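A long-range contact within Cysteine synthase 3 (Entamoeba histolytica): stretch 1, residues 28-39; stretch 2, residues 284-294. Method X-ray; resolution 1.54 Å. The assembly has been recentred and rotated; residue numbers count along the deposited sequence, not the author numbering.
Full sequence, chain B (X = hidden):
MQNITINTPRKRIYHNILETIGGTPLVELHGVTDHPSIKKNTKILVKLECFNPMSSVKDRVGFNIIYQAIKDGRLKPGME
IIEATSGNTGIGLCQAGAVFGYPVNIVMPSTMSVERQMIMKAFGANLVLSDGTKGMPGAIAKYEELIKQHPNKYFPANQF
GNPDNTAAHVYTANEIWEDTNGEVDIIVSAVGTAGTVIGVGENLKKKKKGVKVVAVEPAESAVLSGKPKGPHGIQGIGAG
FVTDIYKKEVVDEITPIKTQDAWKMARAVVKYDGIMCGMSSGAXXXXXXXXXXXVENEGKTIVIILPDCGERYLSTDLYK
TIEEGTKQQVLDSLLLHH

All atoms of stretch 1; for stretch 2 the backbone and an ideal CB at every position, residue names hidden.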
# COMPACT_ATOMS: atom_id res chain seq x y z
N GLU B 28 1.22 -6.52 16.53
CA GLU B 28 1.90 -6.14 17.76
C GLU B 28 3.07 -5.21 17.49
O GLU B 28 3.89 -5.46 16.59
CB GLU B 28 2.43 -7.38 18.48
CG GLU B 28 1.38 -8.40 18.88
CD GLU B 28 1.99 -9.69 19.43
OE1 GLU B 28 3.19 -9.95 19.18
OE2 GLU B 28 1.26 -10.46 20.10
N LEU B 29 3.18 -4.15 18.31
CA LEU B 29 4.41 -3.36 18.40
C LEU B 29 5.37 -4.00 19.40
O LEU B 29 4.94 -4.52 20.43
CB LEU B 29 4.09 -1.93 18.86
CG LEU B 29 3.43 -1.02 17.83
CD1 LEU B 29 3.29 0.38 18.42
CD2 LEU B 29 4.22 -0.99 16.53
N HIS B 30 6.67 -3.95 19.09
CA HIS B 30 7.69 -4.52 19.98
C HIS B 30 8.88 -3.60 20.12
O HIS B 30 9.40 -3.40 21.22
CB HIS B 30 8.17 -5.88 19.46
CG HIS B 30 7.10 -6.93 19.45
ND1 HIS B 30 6.59 -7.49 20.61
CD2 HIS B 30 6.46 -7.53 18.42
CE1 HIS B 30 5.66 -8.38 20.29
NE2 HIS B 30 5.57 -8.43 18.97
N GLY B 31 9.35 -3.05 18.99
CA GLY B 31 10.56 -2.24 19.03
C GLY B 31 10.38 -0.97 19.82
O GLY B 31 11.20 -0.65 20.69
N VAL B 32 9.31 -0.23 19.54
CA VAL B 32 9.09 1.04 20.23
C VAL B 32 8.39 0.88 21.57
O VAL B 32 8.25 1.88 22.30
CB VAL B 32 8.30 2.05 19.36
CG1 VAL B 32 9.11 2.41 18.13
CG2 VAL B 32 6.91 1.51 18.99
N THR B 33 7.96 -0.33 21.93
CA THR B 33 7.40 -0.58 23.26
C THR B 33 8.47 -1.03 24.25
O THR B 33 8.15 -1.21 25.43
CB THR B 33 6.30 -1.64 23.21
OG1 THR B 33 6.86 -2.90 22.82
CG2 THR B 33 5.20 -1.23 22.22
N ASP B 34 9.71 -1.19 23.78
CA ASP B 34 10.86 -1.62 24.58
C ASP B 34 11.38 -0.40 25.34
O ASP B 34 12.35 0.26 24.96
CB ASP B 34 11.91 -2.22 23.66
CG ASP B 34 13.18 -2.65 24.38
OD1 ASP B 34 13.14 -2.92 25.60
OD2 ASP B 34 14.22 -2.70 23.69
N HIS B 35 10.69 -0.08 26.44
CA HIS B 35 11.01 1.08 27.25
C HIS B 35 10.56 0.82 28.68
O HIS B 35 9.49 0.23 28.88
CB HIS B 35 10.33 2.35 26.73
CG HIS B 35 10.87 3.61 27.32
ND1 HIS B 35 10.26 4.26 28.37
CD2 HIS B 35 11.98 4.33 27.02
CE1 HIS B 35 10.97 5.34 28.69
NE2 HIS B 35 12.01 5.40 27.89
N PRO B 36 11.34 1.24 29.68
CA PRO B 36 10.97 0.95 31.08
C PRO B 36 9.61 1.48 31.48
O PRO B 36 9.00 0.92 32.40
CB PRO B 36 12.09 1.63 31.88
CG PRO B 36 13.26 1.62 30.96
CD PRO B 36 12.69 1.82 29.57
N SER B 37 9.10 2.53 30.83
CA SER B 37 7.81 3.09 31.19
C SER B 37 6.65 2.14 30.89
O SER B 37 5.57 2.32 31.45
CB SER B 37 7.59 4.41 30.46
OG SER B 37 7.48 4.18 29.07
N ILE B 38 6.85 1.14 30.03
CA ILE B 38 5.78 0.24 29.62
C ILE B 38 6.06 -1.15 30.18
O ILE B 38 7.10 -1.76 29.88
CB ILE B 38 5.65 0.20 28.09
CG1 ILE B 38 5.31 1.59 27.56
CG2 ILE B 38 4.59 -0.81 27.67
CD1 ILE B 38 5.36 1.69 26.03
N LYS B 39 5.11 -1.67 30.96
CA LYS B 39 5.24 -3.00 31.55
C LYS B 39 5.14 -4.07 30.47
O LYS B 39 4.44 -3.92 29.46
CB LYS B 39 4.17 -3.25 32.61
CG LYS B 39 4.16 -2.25 33.76
CD LYS B 39 5.46 -2.28 34.56
CE LYS B 39 5.40 -1.35 35.77
NZ LYS B 39 6.74 -1.15 36.37
N UNK B 284 -0.70 9.14 16.72
CA UNK B 284 -1.50 8.14 17.42
C UNK B 284 -0.62 7.18 18.21
O UNK B 284 -0.93 6.86 19.36
CB UNK B 284 -2.36 7.36 16.43
N UNK B 285 0.49 6.71 17.61
CA UNK B 285 1.34 5.75 18.31
C UNK B 285 1.94 6.39 19.55
O UNK B 285 1.96 5.78 20.63
CB UNK B 285 2.45 5.23 17.39
N UNK B 286 2.42 7.63 19.44
CA UNK B 286 3.01 8.27 20.63
C UNK B 286 1.97 8.43 21.73
O UNK B 286 2.25 8.15 22.90
CB UNK B 286 3.60 9.63 20.27
N UNK B 287 0.75 8.86 21.38
CA UNK B 287 -0.31 8.94 22.38
C UNK B 287 -0.57 7.57 22.99
O UNK B 287 -0.83 7.46 24.20
CB UNK B 287 -1.59 9.50 21.76
N UNK B 288 -0.51 6.52 22.18
CA UNK B 288 -0.77 5.18 22.69
C UNK B 288 0.35 4.68 23.59
O UNK B 288 0.09 3.96 24.56
CB UNK B 288 -0.97 4.21 21.53
N UNK B 289 1.60 5.03 23.27
CA UNK B 289 2.72 4.63 24.12
C UNK B 289 2.68 5.37 25.45
O UNK B 289 3.02 4.80 26.49
CB UNK B 289 4.05 4.89 23.41
N UNK B 290 2.30 6.65 25.44
CA UNK B 290 2.09 7.36 26.70
C UNK B 290 0.97 6.71 27.49
O UNK B 290 1.08 6.55 28.72
CB UNK B 290 1.77 8.84 26.45
N UNK B 291 -0.11 6.32 26.82
CA UNK B 291 -1.18 5.61 27.49
C UNK B 291 -0.67 4.32 28.12
O UNK B 291 -1.02 3.99 29.26
CB UNK B 291 -2.31 5.31 26.51
N UNK B 292 0.19 3.59 27.40
CA UNK B 292 0.74 2.33 27.88
C UNK B 292 1.69 2.51 29.06
O UNK B 292 2.04 1.52 29.71
CB UNK B 292 1.47 1.62 26.74
N UNK B 293 2.11 3.74 29.35
CA UNK B 293 2.96 4.01 30.48
C UNK B 293 2.24 4.36 31.77
O UNK B 293 2.90 4.51 32.80
CB UNK B 293 3.91 5.15 30.12
N UNK B 294 0.92 4.49 31.74
CA UNK B 294 0.17 4.86 32.93
C UNK B 294 -0.05 3.64 33.82
O UNK B 294 -0.29 2.54 33.32
CB UNK B 294 -1.17 5.49 32.55

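Stretch 2 runs as a helix for most of its length, so only the positions on the side facing the irregular chain of stretch 1 are constrained by it. Position 284 has nothing of stretch 1 within 5.5 Å of its ideal CB, so this contact sets no rule there; it is Ala-284.

At 285 the CA-to-CB bond points toward stretch 1, and the ideal CB lies 5.0 Å from CD1 of Leu-29. The neighbour is a methyl group with no polar partner beside it, so a branched or medium-sized aliphatic would suit: valine, isoleucine or leucine. The residue is Ile-285, whose CG2 packs 4.1 Å from Leu-29 CD1.

Positions 286, 287 and 288 turn out of reach, and stretch 1 is silent about them; they are Leu-286, Ala-287 and Gly-288.

Position 289 is the most demanding. Its CA-to-CB bond points sideways, with the ideal CB 4.3 Å from CD1 of Ile-38 and 5.3 Å from the carbonyl O of Val-32. Methyls of Val-32, Thr-33 and Ile-38 border the space ahead, which favours a long aliphatic, leucine, isoleucine or methionine; a donor might also answer the carbonyl. Leu-289 takes the apolar option. With chi1 m and chi2 t, its end comes nearer: CD1 lies 4.0 Å from Val-32 CG2, while CD2 lies 3.9 Å from Thr-33 CG2 and 3.8 Å from Ile-38 CD1. The price is that Val-32 O, 3.6 Å from Leu-289 CD1, has no hydrogen-bond partner in the model. The backbone contributes too: a water donates to Leu-289 O at 2.9 Å and hydrogen-bonds Ser-37 OG at 2.7 Å.

Position 290 points away and 291 is out of reach, so many residues would do. They are Lys-290 and Glu-291.

At 292 the ideal CB already sits 3.9 Å from CG1 of Ile-38. A small apolar group completes the contact without reaching further, making alanine a natural fit. Ala-292 is found, its CB 3.9 Å from Ile-38 CG1. A second water donates to Ala-292 O at 2.6 Å and accepts from Lys-39 N at 3.1 Å.

Position 293 brings its backbone close to Ile-38, the CA atoms 4.8 Å apart. Its phi/psi of -91/-5 does not require glycine, and there is room for a CB, so alanine or serine would also be plausible. Gly-293 uses its CA in a CA-H...O contact with Ser-37 O, 3.3 Å away.

Position 294 points away, leaving a wide choice; Lys-294 instead forms a salt bridge within its own stretch, NZ to Glu-291 OE1 at 3.1 Å.

Stretch 2, residues 284-294: AILAGLKEAGK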
# COMPACT_ATOMS: atom_id res chain seq x y z
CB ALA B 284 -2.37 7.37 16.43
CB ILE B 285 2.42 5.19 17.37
CG1 ILE B 285 1.77 4.19 16.41
CG2 ILE B 285 3.53 4.49 18.18
CD1 ILE B 285 2.65 3.70 15.28
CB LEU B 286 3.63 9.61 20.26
CG LEU B 286 4.24 10.38 21.44
CD1 LEU B 286 5.24 9.52 22.18
CD2 LEU B 286 4.89 11.65 20.94
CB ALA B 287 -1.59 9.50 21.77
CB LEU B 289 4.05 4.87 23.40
CG LEU B 289 4.35 4.01 22.16
CD1 LEU B 289 5.73 4.34 21.59
CD2 LEU B 289 4.25 2.52 22.47
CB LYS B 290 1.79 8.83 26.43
CG LYS B 290 2.95 9.56 25.79
CD LYS B 290 2.68 11.04 25.67
CE LYS B 290 3.92 11.75 25.18
NZ LYS B 290 3.73 13.21 24.99
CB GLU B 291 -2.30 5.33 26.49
CG GLU B 291 -3.61 4.93 27.12
CD GLU B 291 -4.33 6.09 27.77
OE1 GLU B 291 -4.01 7.27 27.45
OE2 GLU B 291 -5.21 5.83 28.60
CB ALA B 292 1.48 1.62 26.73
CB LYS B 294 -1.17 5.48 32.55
CG LYS B 294 -1.02 6.72 31.68
CD LYS B 294 -2.36 7.31 31.29
CE LYS B 294 -2.16 8.58 30.48
NZ LYS B 294 -3.44 9.10 29.94
O HOH W 1 5.27 5.51 28.12
O HOH W 2 2.26 -0.60 31.19
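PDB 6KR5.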